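Local coordinates for capsid protein (Penaeus vannamei nodavirus, PDB 5YKZ) that forms the capsid of a shrimp nodavirus, this fragment being the protruding domain that pairs into the dimeric spikes on the particle surface, at residues S60-V64 and F84-K88. Residues are numbered along the deposited sequence; the frame is centred on the assembly and turned at random.
Sequences SATPV and FIKVK
This is a buried, mainly apolar van der Waals packing of two strands, the end of strand 58-63 against the end of strand 79-88, in the interior of an all-beta domain. The two are next-but-one neighbours in one antiparallel sheet, separated by strand 66-73. Their segment axes approach to 7.6 Å and run the same way at a signed crossing angle of 37°. No hydrogen bond joins them, so side chains carry the contact, burying 169 Å² in all. Both backbones are extended; Pro63, at phi/psi -63/150, ends the first strand, and Val64 (-67/-32) turns off it. The closest CA pair is Pro63 with Val87, 6.7 Å apart. Pro63, Ile85 and Val87 direct their CA-to-CB bonds toward the facing segment, whereas Thr62 and Lys86 point away. The Pro63 ring lies over both partners: its CD is 3.8 Å from Ile85 CG2, and Val87, in the p rotamer, sets CG2 as its nearer methyl, 4.1 Å from Pro63 CB. Ile85, in the mt rotamer, extends CD1 to 3.5 Å from Ala61 O, a van der Waals contact with the backbone, and 4.5 Å from Ala61 CB. Outward, Lys86 NZ makes a salt bridge to Asp7 and a hydrogen bond to Val8 O, both of the second subunit. Such close packing without backbone pairing implies a strongly curled sheet folding over its apolar face, consistent with a barrel-like or sandwich-like all-beta core.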
loop_
_atom_site.group_PDB
_atom_site.type_symbol
_atom_site.label_atom_id
_atom_site.label_comp_id
_atom_site.label_asym_id
_atom_site.label_seq_id
_atom_site.Cartn_x
_atom_site.Cartn_y
_atom_site.Cartn_z
ATOM N N SER B 60 6.549 -5.924 -10.815
ATOM C CA SER B 60 7.546 -5.893 -9.754
ATOM C C SER B 60 8.406 -4.634 -9.963
ATOM O O SER B 60 8.767 -4.351 -11.105
ATOM C CB SER B 60 8.418 -7.118 -9.849
ATOM O OG SER B 60 9.275 -7.256 -8.750
ATOM N N ALA B 61 8.738 -3.963 -8.880
ATOM C CA ALA B 61 9.589 -2.760 -8.932
ATOM C C ALA B 61 10.608 -2.878 -7.885
ATOM O O ALA B 61 10.313 -3.103 -6.693
ATOM C CB ALA B 61 8.784 -1.549 -8.796
ATOM N N THR B 62 11.855 -2.511 -8.232
ATOM C CA THR B 62 12.920 -2.521 -7.271
ATOM C C THR B 62 13.766 -1.278 -7.554
ATOM O O THR B 62 14.054 -1.046 -8.760
ATOM C CB THR B 62 13.821 -3.741 -7.429
ATOM O OG1 THR B 62 14.472 -3.643 -8.710
ATOM C CG2 THR B 62 13.088 -5.016 -7.124
ATOM N N PRO B 63 14.252 -0.545 -6.559
ATOM C CA PRO B 63 15.155 0.539 -6.874
ATOM C C PRO B 63 16.426 0.018 -7.526
ATOM O O PRO B 63 16.932 -1.024 -7.146
ATOM C CB PRO B 63 15.413 1.139 -5.505
ATOM C CG PRO B 63 15.278 0.003 -4.544
ATOM C CD PRO B 63 14.160 -0.838 -5.111
ATOM N N VAL B 64 17.052 0.837 -8.400
ATOM C CA VAL B 64 18.350 0.453 -8.918
ATOM C C VAL B 64 19.357 0.459 -7.820
ATOM O O VAL B 64 20.319 -0.350 -7.866
ATOM C CB VAL B 64 18.748 1.291 -10.141
ATOM C CG1 VAL B 64 17.753 1.187 -11.281
ATOM C CG2 VAL B 64 19.098 2.662 -9.818
ATOM N N PHE B 84 7.696 -2.580 0.347
ATOM C CA PHE B 84 7.951 -1.176 0.465
ATOM C C PHE B 84 9.401 -0.939 0.154
ATOM O O PHE B 84 10.296 -1.772 0.509
ATOM C CB PHE B 84 7.580 -0.618 1.856
ATOM C CG PHE B 84 8.027 -1.444 3.044
ATOM C CD1 PHE B 84 9.216 -1.276 3.670
ATOM C CD2 PHE B 84 7.179 -2.367 3.592
ATOM C CE1 PHE B 84 9.591 -2.013 4.747
ATOM C CE2 PHE B 84 7.509 -3.048 4.698
ATOM C CZ PHE B 84 8.690 -2.939 5.246
ATOM N N ILE B 85 9.690 0.110 -0.555
ATOM C CA ILE B 85 11.030 0.469 -1.043
ATOM C C ILE B 85 11.566 1.625 -0.257
ATOM O O ILE B 85 10.870 2.629 -0.025
ATOM C CB ILE B 85 10.940 0.827 -2.552
ATOM C CG1 ILE B 85 10.726 -0.407 -3.359
ATOM C CG2 ILE B 85 12.215 1.567 -2.981
ATOM C CD1 ILE B 85 10.333 -0.164 -4.814
ATOM N N LYS B 86 12.809 1.555 0.155
ATOM C CA LYS B 86 13.563 2.661 0.697
ATOM C C LYS B 86 14.573 3.060 -0.347
ATOM O O LYS B 86 15.341 2.233 -0.821
ATOM C CB LYS B 86 14.259 2.272 1.991
ATOM C CG LYS B 86 15.173 3.287 2.631
ATOM C CD LYS B 86 14.635 4.682 2.834
ATOM C CE LYS B 86 13.548 4.609 3.831
ATOM N NZ LYS B 86 13.914 4.090 5.147
ATOM N N VAL B 87 14.592 4.324 -0.712
ATOM C CA VAL B 87 15.451 4.809 -1.772
ATOM C C VAL B 87 15.858 6.220 -1.484
ATOM O O VAL B 87 15.055 7.058 -0.958
ATOM C CB VAL B 87 14.767 4.692 -3.139
ATOM C CG1 VAL B 87 13.451 5.515 -3.184
ATOM C CG2 VAL B 87 15.732 4.995 -4.291
ATOM N N LYS B 88 17.107 6.530 -1.774
ATOM C CA LYS B 88 17.665 7.888 -1.630
ATOM C C LYS B 88 17.820 8.524 -2.954
ATOM O O LYS B 88 18.343 7.948 -3.910
ATOM C CB LYS B 88 18.981 7.808 -0.922
ATOM C CG LYS B 88 19.633 9.151 -0.519
ATOM C CD LYS B 88 20.968 8.960 0.209
ATOM C CE LYS B 88 21.655 10.288 0.499
ATOM N NZ LYS B 88 22.933 10.087 1.306
#